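Local coordinates for protein UDP-glucose:anthocyanidin 3-O-glucosyltransferase (Clitoria ternatea, PDB 4REL) that belongs to the GT-B clan of glycosyltransferases and is built from two Rossmann-like domains that face each other across a cleft, at residues A133-P136 with C140-S143; F146-I151 with T195-G200; R174-P179 with A371-Q376. One frame throughout, in Å; residues are numbered along the deposited sequence. Where two conformers were deposited one is given.

Interaction 1 of 3, residues A133-P136 with C140-S143; sequences AFWP and CSLS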
ATOM      1  N   ALA A 133      12.971  -9.679  -1.396  1.00  6.20           N
ATOM      2  CA  ALA A 133      11.888  -8.937  -2.034  1.00  8.27           C
ATOM      3  C   ALA A 133      10.937  -8.362  -0.985  1.00  8.57           C
ATOM      4  O   ALA A 133      10.552  -9.054  -0.031  1.00 16.45           O
ATOM      5  CB  ALA A 133      11.131  -9.823  -3.032  1.00  9.22           C
ATOM      6  N   PHE A 134      10.566  -7.096  -1.166  1.00  7.84           N
ATOM      7  CA  PHE A 134       9.690  -6.398  -0.223  1.00  7.45           C
ATOM      8  C   PHE A 134       8.323  -6.229  -0.886  1.00 11.11           C
ATOM      9  O   PHE A 134       8.240  -5.849  -2.062  1.00  9.74           O
ATOM     10  CB  PHE A 134      10.307  -5.031   0.125  1.00  8.40           C
ATOM     11  CG  PHE A 134       9.475  -4.187   1.074  1.00  5.32           C
ATOM     12  CD1 PHE A 134       9.287  -4.578   2.393  1.00  8.48           C
ATOM     13  CD2 PHE A 134       8.917  -2.980   0.645  1.00  8.19           C
ATOM     14  CE1 PHE A 134       8.549  -3.784   3.272  1.00 10.93           C
ATOM     15  CE2 PHE A 134       8.174  -2.176   1.521  1.00  9.56           C
ATOM     16  CZ  PHE A 134       7.991  -2.591   2.843  1.00  9.06           C
ATOM     17  N   TRP A 135       7.261  -6.504  -0.130  1.00  5.77           N
ATOM     18  CA  TRP A 135       5.891  -6.481  -0.653  1.00  9.36           C
ATOM     19  C   TRP A 135       5.008  -5.513   0.128  1.00  9.69           C
ATOM     20  O   TRP A 135       4.459  -5.873   1.178  1.00 10.29           O
ATOM     21  CB  TRP A 135       5.293  -7.887  -0.558  1.00  9.45           C
ATOM     22  CG  TRP A 135       3.982  -8.029  -1.272  1.00  7.40           C
ATOM     23  CD1 TRP A 135       2.738  -8.012  -0.715  1.00 10.31           C
ATOM     24  CD2 TRP A 135       3.795  -8.207  -2.682  1.00  8.55           C
ATOM     25  NE1 TRP A 135       1.782  -8.168  -1.696  1.00  8.72           N
ATOM     26  CE2 TRP A 135       2.411  -8.298  -2.907  1.00  8.50           C
ATOM     27  CE3 TRP A 135       4.669  -8.310  -3.768  1.00 12.82           C
ATOM     28  CZ2 TRP A 135       1.873  -8.483  -4.187  1.00 11.36           C
ATOM     29  CZ3 TRP A 135       4.140  -8.486  -5.033  1.00 12.40           C
ATOM     30  CH2 TRP A 135       2.749  -8.570  -5.233  1.00 11.52           C
ATOM     31  N   PRO A 136       4.867  -4.273  -0.371  1.00 10.47           N
ATOM     32  CA  PRO A 136       4.065  -3.282   0.349  1.00  9.41           C
ATOM     33  C   PRO A 136       2.631  -3.193  -0.186  1.00 11.95           C
ATOM     34  O   PRO A 136       1.927  -2.228   0.090  1.00 19.51           O
ATOM     35  CB  PRO A 136       4.819  -1.983   0.063  1.00  7.56           C
ATOM     36  CG  PRO A 136       5.284  -2.172  -1.360  1.00  9.17           C
ATOM     37  CD  PRO A 136       5.691  -3.651  -1.421  1.00  9.17           C
ATOM     38  N   CYS A 140      -2.620 -10.442   0.476  1.00 15.56           N
ATOM     39  CA  CYS A 140      -3.298 -11.549  -0.203  1.00 14.67           C
ATOM     40  C   CYS A 140      -3.070 -11.627  -1.715  1.00 21.58           C
ATOM     41  O   CYS A 140      -3.173 -12.705  -2.303  1.00 20.61           O
ATOM     42  CB  CYS A 140      -4.803 -11.550   0.122  1.00 15.24           C
ATOM     43  SG  CYS A 140      -5.136 -11.899   1.864  1.00 20.06           S
ATOM     44  N   SER A 141      -2.737 -10.508  -2.349  1.00 14.47           N
ATOM     45  CA  SER A 141      -2.596 -10.523  -3.800  1.00 10.21           C
ATOM     46  C   SER A 141      -1.374 -11.322  -4.249  1.00 11.19           C
ATOM     47  O   SER A 141      -1.264 -11.667  -5.413  1.00 12.59           O
ATOM     48  CB  SER A 141      -2.583  -9.102  -4.376  1.00 13.80           C
ATOM     49  OG  SER A 141      -1.381  -8.447  -4.052  1.00 14.37           O
ATOM     50  N   LEU A 142      -0.466 -11.641  -3.323  1.00 10.48           N
ATOM     51  CA  LEU A 142       0.694 -12.484  -3.659  1.00 10.00           C
ATOM     52  C   LEU A 142       0.287 -13.784  -4.350  1.00 13.32           C
ATOM     53  O   LEU A 142       0.974 -14.259  -5.259  1.00 13.88           O
ATOM     54  CB  LEU A 142       1.503 -12.830  -2.401  1.00 10.56           C
ATOM     55  CG  LEU A 142       2.496 -11.780  -1.922  1.00 14.54           C
ATOM     56  CD1 LEU A 142       3.006 -12.165  -0.544  1.00 17.42           C
ATOM     57  CD2 LEU A 142       3.633 -11.682  -2.925  1.00 16.56           C
ATOM     58  N   SER A 143      -0.836 -14.351  -3.920  0.50 10.55           N
ATOM     59  CA  SER A 143      -1.280 -15.640  -4.443  0.50 14.38           C
ATOM     60  C   SER A 143      -1.622 -15.606  -5.922  0.50 14.83           C
ATOM     61  O   SER A 143      -1.424 -16.590  -6.634  0.50 13.78           O
ATOM     62  CB  SER A 143      -2.465 -16.163  -3.636  0.50 13.41           C
ATOM     63  OG  SER A 143      -2.005 -16.693  -2.417  0.50 16.93           O
TER

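Interaction 2 of 3, residues F146-I151 with T195-G200; sequences FNIDLI and TLNSLG. With KMP (3,5,7-trihydroxy-2-(4-hydroxyphenyl)-4H-chromen-4-one), chain B.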
ATOM      1  N   PHE A 146       0.961 -16.666  -8.747  1.00 12.25           N
ATOM      2  CA  PHE A 146       1.279 -18.079  -8.913  1.00 13.01           C
ATOM      3  C   PHE A 146       0.171 -18.862  -9.601  1.00 10.11           C
ATOM      4  O   PHE A 146       0.263 -20.088  -9.747  1.00 15.99           O
ATOM      5  CB  PHE A 146       1.596 -18.695  -7.556  1.00 14.05           C
ATOM      6  CG  PHE A 146       2.858 -18.164  -6.951  1.00 12.45           C
ATOM      7  CD1 PHE A 146       4.054 -18.842  -7.125  1.00 12.60           C
ATOM      8  CD2 PHE A 146       2.855 -16.976  -6.233  1.00 17.11           C
ATOM      9  CE1 PHE A 146       5.231 -18.354  -6.581  1.00 13.50           C
ATOM     10  CE2 PHE A 146       4.031 -16.479  -5.693  1.00 12.08           C
ATOM     11  CZ  PHE A 146       5.215 -17.171  -5.864  1.00 13.94           C
ATOM     12  N   ASN A 147      -0.857 -18.150 -10.059  1.00 10.47           N
ATOM     13  CA  ASN A 147      -2.038 -18.797 -10.624  1.00  9.79           C
ATOM     14  C   ASN A 147      -2.614 -18.019 -11.802  1.00 13.11           C
ATOM     15  O   ASN A 147      -3.820 -18.015 -12.010  1.00 12.49           O
ATOM     16  CB  ASN A 147      -3.115 -18.982  -9.544  1.00 15.63           C
ATOM     17  CG  ASN A 147      -2.678 -19.928  -8.440  1.00 15.70           C
ATOM     18  OD1 ASN A 147      -2.799 -21.151  -8.565  1.00 12.61           O
ATOM     19  ND2 ASN A 147      -2.169 -19.367  -7.351  1.00 12.71           N
ATOM     20  N   ILE A 148      -1.746 -17.376 -12.580  1.00 11.86           N
ATOM     21  CA  ILE A 148      -2.206 -16.507 -13.662  1.00 12.29           C
ATOM     22  C   ILE A 148      -3.048 -17.256 -14.703  1.00 14.26           C
ATOM     23  O   ILE A 148      -4.110 -16.772 -15.113  1.00 13.18           O
ATOM     24  CB  ILE A 148      -1.027 -15.780 -14.345  1.00 15.33           C
ATOM     25  CG1 ILE A 148      -0.296 -14.906 -13.327  1.00 21.06           C
ATOM     26  CG2 ILE A 148      -1.515 -14.945 -15.535  1.00 16.20           C
ATOM     27  CD1 ILE A 148       1.069 -14.453 -13.775  1.00 27.84           C
ATOM     28  N   ASP A 149      -2.599 -18.439 -15.118  1.00 15.59           N
ATOM     29  CA  ASP A 149      -3.342 -19.182 -16.142  1.00 14.88           C
ATOM     30  C   ASP A 149      -4.736 -19.593 -15.663  1.00 14.73           C
ATOM     31  O   ASP A 149      -5.711 -19.473 -16.408  1.00 15.70           O
ATOM     32  CB  ASP A 149      -2.537 -20.387 -16.634  1.00 20.15           C
ATOM     33  CG  ASP A 149      -1.261 -19.979 -17.349  1.00 26.34           C
ATOM     34  OD1 ASP A 149      -1.138 -18.793 -17.718  1.00 30.75           O
ATOM     35  OD2 ASP A 149      -0.384 -20.842 -17.549  1.00 27.94           O
ATOM     36  N   LEU A 150      -4.839 -20.053 -14.419  1.00 12.69           N
ATOM     37  CA  LEU A 150      -6.146 -20.424 -13.866  1.00 15.25           C
ATOM     38  C   LEU A 150      -7.043 -19.202 -13.766  1.00 16.16           C
ATOM     39  O   LEU A 150      -8.239 -19.259 -14.073  1.00 17.04           O
ATOM     40  CB  LEU A 150      -6.005 -21.055 -12.478  1.00 14.05           C
ATOM     41  CG  LEU A 150      -5.387 -22.446 -12.394  1.00 19.39           C
ATOM     42  CD1 LEU A 150      -5.393 -22.939 -10.945  1.00 17.71           C
ATOM     43  CD2 LEU A 150      -6.126 -23.416 -13.315  1.00 20.47           C
ATOM     44  N   ILE A 151      -6.458 -18.096 -13.325  1.00 10.25           N
ATOM     45  CA  ILE A 151      -7.213 -16.866 -13.148  1.00 11.45           C
ATOM     46  C   ILE A 151      -7.719 -16.337 -14.494  1.00 14.76           C
ATOM     47  O   ILE A 151      -8.897 -15.995 -14.622  1.00 14.71           O
ATOM     48  CB  ILE A 151      -6.381 -15.825 -12.370  1.00 10.70           C
ATOM     49  CG1 ILE A 151      -6.336 -16.228 -10.893  1.00 13.49           C
ATOM     50  CG2 ILE A 151      -6.976 -14.434 -12.529  1.00 13.53           C
ATOM     51  CD1 ILE A 151      -5.236 -15.549 -10.074  1.00 13.04           C
ATOM     52  N   THR A 195       5.885  -7.214 -16.117  1.00 10.98           N
ATOM     53  CA  THR A 195       6.736  -7.324 -14.939  1.00 11.67           C
ATOM     54  C   THR A 195       5.967  -7.956 -13.767  1.00 13.47           C
ATOM     55  O   THR A 195       6.453  -8.895 -13.123  1.00 12.52           O
ATOM     56  CB  THR A 195       7.290  -5.940 -14.551  1.00 12.16           C
ATOM     57  OG1 THR A 195       8.108  -5.442 -15.621  1.00 11.07           O
ATOM     58  CG2 THR A 195       8.120  -6.027 -13.301  1.00 11.01           C
ATOM     59  N   LEU A 196       4.762  -7.460 -13.495  1.00  8.84           N
ATOM     60  CA  LEU A 196       3.945  -8.056 -12.441  1.00 10.82           C
ATOM     61  C   LEU A 196       3.647  -9.521 -12.749  1.00  8.95           C
ATOM     62  O   LEU A 196       3.745 -10.380 -11.872  1.00 10.28           O
ATOM     63  CB  LEU A 196       2.655  -7.256 -12.204  1.00 12.36           C
ATOM     64  CG  LEU A 196       2.769  -6.210 -11.083  1.00 14.48           C
ATOM     65  CD1 LEU A 196       3.952  -5.264 -11.290  1.00 14.60           C
ATOM     66  CD2 LEU A 196       1.490  -5.411 -10.947  1.00 13.53           C
ATOM     67  N   ASN A 197       3.334  -9.828 -14.003  1.00  9.69           N
ATOM     68  CA  ASN A 197       3.004 -11.202 -14.352  1.00 10.53           C
ATOM     69  C   ASN A 197       4.174 -12.174 -14.251  1.00 13.52           C
ATOM     70  O   ASN A 197       3.976 -13.378 -14.294  1.00 16.50           O
ATOM     71  CB  ASN A 197       2.402 -11.268 -15.748  1.00 12.63           C
ATOM     72  CG  ASN A 197       1.018 -10.677 -15.798  1.00 24.30           C
ATOM     73  OD1 ASN A 197       0.562 -10.215 -16.845  1.00 36.10           O
ATOM     74  ND2 ASN A 197       0.344 -10.669 -14.653  1.00 16.89           N
ATOM     75  N   SER A 198       5.389 -11.651 -14.118  1.00 10.39           N
ATOM     76  CA  SER A 198       6.566 -12.501 -13.963  1.00 12.05           C
ATOM     77  C   SER A 198       6.833 -12.838 -12.500  1.00 13.57           C
ATOM     78  O   SER A 198       7.760 -13.591 -12.195  1.00 11.43           O
ATOM     79  CB  SER A 198       7.813 -11.828 -14.548  1.00 14.91           C
ATOM     80  OG  SER A 198       8.304 -10.796 -13.700  1.00 15.39           O
ATOM     81  N   LEU A 199       6.035 -12.286 -11.591  1.00  9.71           N
ATOM     82  CA  LEU A 199       6.327 -12.445 -10.158  1.00  8.29           C
ATOM     83  C   LEU A 199       6.282 -13.901  -9.668  1.00 10.76           C
ATOM     84  O   LEU A 199       6.987 -14.263  -8.731  1.00 11.22           O
ATOM     85  CB  LEU A 199       5.403 -11.569  -9.316  1.00  7.47           C
ATOM     86  CG  LEU A 199       5.736 -10.077  -9.306  1.00  8.57           C
ATOM     87  CD1 LEU A 199       4.568  -9.319  -8.694  1.00 11.42           C
ATOM     88  CD2 LEU A 199       7.038  -9.810  -8.529  1.00  6.77           C
ATOM     89  N   GLY A 200       5.453 -14.725 -10.300  1.00 10.38           N
ATOM     90  CA  GLY A 200       5.371 -16.131  -9.939  1.00 10.50           C
ATOM     91  C   GLY A 200       6.692 -16.850 -10.139  1.00 12.53           C
ATOM     92  O   GLY A 200       7.045 -17.760  -9.381  1.00 13.60           O
TER
HETATM   93  C1  KMP B1001      -1.583  -4.739  -9.066  1.00 19.06           C
HETATM   94  C2  KMP B1001      -1.022  -4.178  -7.932  1.00 21.94           C
HETATM   95  C3  KMP B1001      -0.498  -2.797  -8.004  1.00 18.97           C
HETATM   96  C4  KMP B1001      -0.592  -2.055  -9.278  1.00 20.39           C
HETATM   97  C5  KMP B1001      -1.168  -2.705 -10.362  1.00 19.25           C
HETATM   98  C6  KMP B1001      -1.650  -4.013 -10.254  1.00 19.88           C
HETATM   99  C9  KMP B1001       0.110  -2.144  -6.822  1.00 24.66           C
HETATM  100  C10 KMP B1001       0.611  -0.760  -6.984  1.00 23.50           C
HETATM  101  C11 KMP B1001       0.472  -0.097  -8.322  1.00 23.32           C
HETATM  102  C14 KMP B1001       0.947   1.300  -8.574  1.00 25.63           C
HETATM  103  C15 KMP B1001       1.779   1.974  -7.683  1.00 29.35           C
HETATM  104  C16 KMP B1001       2.196   3.269  -7.950  1.00 32.35           C
HETATM  105  C17 KMP B1001       1.781   3.905  -9.109  1.00 33.15           C
HETATM  106  C18 KMP B1001       0.953   3.240 -10.005  1.00 32.06           C
HETATM  107  C19 KMP B1001       0.541   1.942  -9.737  1.00 27.69           C
HETATM  108  O12 KMP B1001      -0.116  -0.768  -9.377  1.00 22.88           O
HETATM  109  O13 KMP B1001       0.195  -2.753  -5.729  1.00 26.23           O
HETATM  110  O24 KMP B1001       2.190   5.179  -9.364  1.00 37.97           O
HETATM  111  O27 KMP B1001       1.164  -0.145  -5.902  1.00 23.83           O
HETATM  112  O29 KMP B1001      -2.204  -4.599 -11.350  1.00 21.39           O
HETATM  113  O30 KMP B1001      -0.944  -4.870  -6.762  1.00 26.17           O

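Interaction 3 of 3, residues R174-P179 with A371-Q376; sequences RVEDVP and AARVIQ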
ATOM      1  N   ARG A 174     -13.249 -13.147  -5.881  1.00 13.45           N
ATOM      2  CA  ARG A 174     -14.053 -13.406  -7.068  1.00 13.45           C
ATOM      3  C   ARG A 174     -13.370 -12.919  -8.333  1.00 13.02           C
ATOM      4  O   ARG A 174     -12.479 -12.069  -8.297  1.00 12.78           O
ATOM      5  CB  ARG A 174     -15.396 -12.690  -6.973  1.00 13.60           C
ATOM      6  CG  ARG A 174     -16.230 -13.034  -5.765  1.00 14.76           C
ATOM      7  CD  ARG A 174     -17.414 -12.103  -5.799  1.00 19.88           C
ATOM      8  NE  ARG A 174     -18.343 -12.305  -4.704  1.00 21.09           N
ATOM      9  CZ  ARG A 174     -19.485 -11.633  -4.592  1.00 31.73           C
ATOM     10  NH1 ARG A 174     -19.812 -10.729  -5.511  1.00 27.30           N
ATOM     11  NH2 ARG A 174     -20.297 -11.864  -3.570  1.00 36.70           N
ATOM     12  N   VAL A 175     -13.825 -13.459  -9.457  1.00 14.69           N
ATOM     13  CA  VAL A 175     -13.410 -13.014 -10.772  1.00 13.03           C
ATOM     14  C   VAL A 175     -13.397 -11.485 -10.892  1.00 14.03           C
ATOM     15  O   VAL A 175     -12.427 -10.898 -11.379  1.00 15.83           O
ATOM     16  CB  VAL A 175     -14.340 -13.635 -11.834  1.00 16.94           C
ATOM     17  CG1 VAL A 175     -14.330 -12.828 -13.117  1.00 17.80           C
ATOM     18  CG2 VAL A 175     -13.933 -15.070 -12.090  1.00 16.81           C
ATOM     19  N   GLU A 176     -14.450 -10.837 -10.404  1.00 11.96           N
ATOM     20  CA  GLU A 176     -14.568  -9.383 -10.546  1.00 13.45           C
ATOM     21  C   GLU A 176     -13.548  -8.592  -9.717  1.00 15.73           C
ATOM     22  O   GLU A 176     -13.363  -7.386  -9.928  1.00 15.99           O
ATOM     23  CB  GLU A 176     -15.987  -8.928 -10.200  1.00 16.17           C
ATOM     24  CG  GLU A 176     -16.350  -9.100  -8.740  1.00 17.49           C
ATOM     25  CD  GLU A 176     -17.799  -8.762  -8.456  1.00 25.93           C
ATOM     26  OE1 GLU A 176     -18.191  -7.598  -8.676  1.00 23.78           O
ATOM     27  OE2 GLU A 176     -18.543  -9.664  -8.017  1.00 27.03           O
ATOM     28  N   ASP A 177     -12.873  -9.265  -8.787  1.00 14.39           N
ATOM     29  CA  ASP A 177     -11.882  -8.599  -7.943  1.00 13.88           C
ATOM     30  C   ASP A 177     -10.483  -8.566  -8.560  1.00 15.27           C
ATOM     31  O   ASP A 177      -9.627  -7.806  -8.115  1.00 12.45           O
ATOM     32  CB  ASP A 177     -11.798  -9.292  -6.580  1.00 13.81           C
ATOM     33  CG  ASP A 177     -13.144  -9.394  -5.884  1.00 12.63           C
ATOM     34  OD1 ASP A 177     -13.960  -8.455  -6.012  1.00 15.61           O
ATOM     35  OD2 ASP A 177     -13.377 -10.415  -5.196  1.00 12.97           O
ATOM     36  N   VAL A 178     -10.253  -9.406  -9.569  1.00 14.80           N
ATOM     37  CA  VAL A 178      -8.915  -9.604 -10.135  1.00 15.05           C
ATOM     38  C   VAL A 178      -8.374  -8.324 -10.787  1.00 17.11           C
ATOM     39  O   VAL A 178      -9.103  -7.649 -11.516  1.00 19.82           O
ATOM     40  CB  VAL A 178      -8.949 -10.751 -11.163  1.00 16.17           C
ATOM     41  CG1 VAL A 178      -7.613 -10.901 -11.866  1.00 10.81           C
ATOM     42  CG2 VAL A 178      -9.347 -12.060 -10.473  1.00 20.23           C
ATOM     43  N   PRO A 179      -7.104  -7.969 -10.513  1.00 12.90           N
ATOM     44  CA  PRO A 179      -6.517  -6.803 -11.190  1.00 13.60           C
ATOM     45  C   PRO A 179      -6.612  -6.938 -12.710  1.00 19.19           C
ATOM     46  O   PRO A 179      -6.214  -7.971 -13.257  1.00 15.56           O
ATOM     47  CB  PRO A 179      -5.049  -6.848 -10.750  1.00 12.64           C
ATOM     48  CG  PRO A 179      -5.090  -7.497  -9.400  1.00 12.82           C
ATOM     49  CD  PRO A 179      -6.172  -8.560  -9.530  1.00 11.00           C
ATOM     50  N   ALA A 371      -8.210  -6.034  -1.860  1.00  8.71           N
ATOM     51  CA  ALA A 371      -8.339  -5.459  -0.532  1.00 10.88           C
ATOM     52  C   ALA A 371      -9.799  -5.273  -0.148  1.00  8.96           C
ATOM     53  O   ALA A 371     -10.197  -5.608   0.977  1.00 10.54           O
ATOM     54  CB  ALA A 371      -7.579  -4.134  -0.440  1.00 10.29           C
ATOM     55  N   ALA A 372     -10.595  -4.748  -1.081  1.00  9.92           N
ATOM     56  CA  ALA A 372     -12.001  -4.490  -0.816  1.00 11.22           C
ATOM     57  C   ALA A 372     -12.717  -5.800  -0.484  1.00 11.15           C
ATOM     58  O   ALA A 372     -13.526  -5.856   0.445  1.00  9.06           O
ATOM     59  CB  ALA A 372     -12.664  -3.793  -2.012  1.00  8.27           C
ATOM     60  N   ARG A 373     -12.425  -6.849  -1.244  1.00 13.42           N
ATOM     61  CA  ARG A 373     -13.039  -8.156  -0.997  1.00 12.09           C
ATOM     62  C   ARG A 373     -12.627  -8.730   0.362  1.00  9.25           C
ATOM     63  O   ARG A 373     -13.455  -9.300   1.076  1.00 11.88           O
ATOM     64  CB  ARG A 373     -12.688  -9.153  -2.112  1.00 12.62           C
ATOM     65  CG  ARG A 373     -13.311 -10.558  -1.920  1.00 11.60           C
ATOM     66  CD  ARG A 373     -14.840 -10.513  -2.038  1.00  9.42           C
ATOM     67  NE  ARG A 373     -15.221  -9.912  -3.308  1.00 11.28           N
ATOM     68  CZ  ARG A 373     -16.411  -9.383  -3.570  1.00 13.63           C
ATOM     69  NH1 ARG A 373     -17.372  -9.392  -2.651  1.00 15.40           N
ATOM     70  NH2 ARG A 373     -16.641  -8.843  -4.757  1.00 15.77           N
ATOM     71  N   VAL A 374     -11.344  -8.616   0.706  1.00  9.67           N
ATOM     72  CA  VAL A 374     -10.870  -9.110   1.998  1.00  8.65           C
ATOM     73  C   VAL A 374     -11.589  -8.356   3.117  1.00 11.01           C
ATOM     74  O   VAL A 374     -12.084  -8.947   4.085  1.00 10.69           O
ATOM     75  CB  VAL A 374      -9.334  -8.981   2.138  1.00 10.93           C
ATOM     76  CG1 VAL A 374      -8.888  -9.300   3.562  1.00 12.75           C
ATOM     77  CG2 VAL A 374      -8.627  -9.901   1.147  1.00 12.59           C
ATOM     78  N   ILE A 375     -11.685  -7.044   2.953  1.00  9.73           N
ATOM     79  CA  ILE A 375     -12.343  -6.207   3.951  1.00 12.05           C
ATOM     80  C   ILE A 375     -13.803  -6.627   4.167  1.00 11.35           C
ATOM     81  O   ILE A 375     -14.261  -6.790   5.298  1.00 10.98           O
ATOM     82  CB  ILE A 375     -12.257  -4.717   3.549  1.00 10.93           C
ATOM     83  CG1 ILE A 375     -10.854  -4.184   3.851  1.00  9.05           C
ATOM     84  CG2 ILE A 375     -13.294  -3.900   4.302  1.00 11.45           C
ATOM     85  CD1 ILE A 375     -10.501  -2.893   3.108  1.00 11.48           C
ATOM     86  N   GLN A 376     -14.542  -6.811   3.080  1.00  9.56           N
ATOM     87  CA  GLN A 376     -15.957  -7.131   3.212  1.00  9.85           C
ATOM     88  C   GLN A 376     -16.233  -8.585   3.599  1.00 15.38           C
ATOM     89  O   GLN A 376     -17.086  -8.848   4.449  1.00 15.01           O
ATOM     90  CB  GLN A 376     -16.711  -6.834   1.916  1.00  9.17           C
ATOM     91  CG  GLN A 376     -18.226  -7.036   2.048  1.00 12.53           C
ATOM     92  CD  GLN A 376     -18.969  -6.812   0.749  1.00 14.24           C
ATOM     93  OE1 GLN A 376     -19.363  -5.685   0.422  1.00 13.80           O
ATOM     94  NE2 GLN A 376     -19.171  -7.896  -0.011  1.00 13.22           N
TER

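Interaction 1 of 3, residues A133-P136 with C140-S143
Ser-141 OG meets the indole of Trp-135 at its edge, near the ring plane, 3.3 Å from Trp-135 CZ2. Val-138 O and Asp-367 OD2 both lie within hydrogen-bonding reach of this hydroxyl. Trp-135 NE1 also donates to Val-138 O. One carbonyl of the linking turn therefore ties the indole N-H and the serine hydroxyl together. This shared partner serves two buried polar groups and probably helps set the rotation of the indole. Ser-141 OG stands between its own backbone N and carbonyl carbon (chi1 71°), which turns it to the indole rim.

The place is the C-terminal end of strand 131-135, in the seven-stranded parallel sheet of the N-terminal Rossmann-like domain. The strand runs between 110-114 and 208-211. The chain then turns back, and residues 140-143 have helical backbone angles. Ligand pockets of GT-B proteins are formed by such strand ends and the loops after them. Here the side chain of Ser-141 is about 5 Å from the bound 3,5,7-trihydroxy-2-(4-hydroxyphenyl)-4H-chromen-4-one. Asp-367 lines the same pocket from the C-terminal half, just before helix 368-378, so its bond to Ser-141 spans the cleft.

The apolar half of the contact lies over one indole face. Leu-142 CD2 sits 3.5 Å from the centroid of the six-membered ring of Trp-135, only 11° off the normal. This is a CH-pi contact over the face. Leu-142 CG lies 3.6 Å from Trp-135 CE2, and Leu-142 CD1 approaches the five-membered ring at Trp-135 CD1, 4.2 Å away. The leucine fork thus spreads across both rings. The two side chains run past each other in opposite directions. Leu-142 also packs on Met-226 of helix 220-229, on Leu-203 and on Val-211.

Interaction 2 of 3, residues F146-I151 with T195-G200
The start of helix 148-157 packs here on the junction between helices 191-197 and 199-202, beside the ligand pocket. Phe-146 comes just before helix 148-157. Its ring lies over Gly-200, with Gly-200 CA 4.1 Å from the ring centroid and 12° off the normal, a CH-pi contact over the face. The backbones come close at this point, 4.6 Å between the CA atoms of Phe-146 and Gly-200. The ring also reaches a carbonyl, with Phe-146 CE1 3.4 Å from Gly-200 O. Helix 220-229 flanks the ring through Tyr-225, Met-226 and Lys-229.

Two residues on, Ile-148 holds CG1 anti to its carbonyl carbon (chi1 -61°) and runs on extended (chi2 164°). This carries Ile-148 CD1 to 3.1 Å from Asn-197 O, a tight approach. At the helix junction Thr-195 O accepts from both Ser-198 N and Ser-198 OG. Leu-196 leads away from Ile-148 into the pocket, where its CD2 lies 3.5 Å from C6 of the bound 3,5,7-trihydroxy-2-(4-hydroxyphenyl)-4H-chromen-4-one. Across the contact, C-H groups meet a ring face and main-chain oxygens, so fit and weak dipolar attraction probably count for more than directed bonds.

Interaction 3 of 3, residues R174-P179 with A371-Q376
A salt-bridge network of Arg-174, Glu-176, Asp-177 and Arg-373 joins the two domains beside the interdomain cleft. Loop 174-179, with its short 3-10 turn, comes from the N-terminal half. Its Pro-179 lines the ligand pocket. Helix 368-378 comes from the C-terminal half. Arg-373 grips Asp-177 side-on, one nitrogen to each oxygen. Arg-373 NE donates to Asp-177 OD2 at 2.7 Å, and Arg-373 NH2 donates to Asp-177 OD1 at 3.0 Å, where OD1 offers its syn lone pair. The chain of Arg-373 leaves its helix with CG anti to the backbone N and then bends twice (chi2 67°, chi3 55°), which swings the guanidinium edge to the carboxylate.

Asp-177 OD2 takes a second bond, from Arg-174 N at 2.8 Å. The two donors reach it from opposite faces of the carboxylate plane.

The guanidinium of Arg-174 lies flat on that of Arg-373, with centres 3.9 Å apart and planes at 17°. The carboxylates probably offset this like-charge stack. Glu-176 OE2 accepts from Arg-174 NH1 at 3.0 Å and makes a long salt bridge to Arg-373 NH2. Farther out, Lys-388 pairs with Glu-176 OE1, and Asp-377 with Arg-373 NH1. The network thus ties a loop to a helix across the cleft between two Rossmann-like domains, as in a GT-B fold.

How the interactions relate
The segments of interactions 1 and 2 lie within the N-terminal domain, while interaction 3 crosses to the C-terminal one. Interaction 1 is buried at a strand end, interaction 2 is near the surface, and interaction 3 is partly buried. The chemistry follows: ring packing with a polar edge in the first, C-H and backbone contacts in the second, charged groups in the third. Strand 131-135 of interaction 1 is followed by helix 148-157 of interaction 2, whose Ile-151 CG2 meets Val-178 CG1 of interaction 3 at 3.7 Å. Trp-135 CZ3 meets Leu-199 CD1 at 3.8 Å. Cys-140 SG packs on Val-374 CG2 at 4.1 Å. Interactions 2 and 3 each contribute a residue to the ligand pocket.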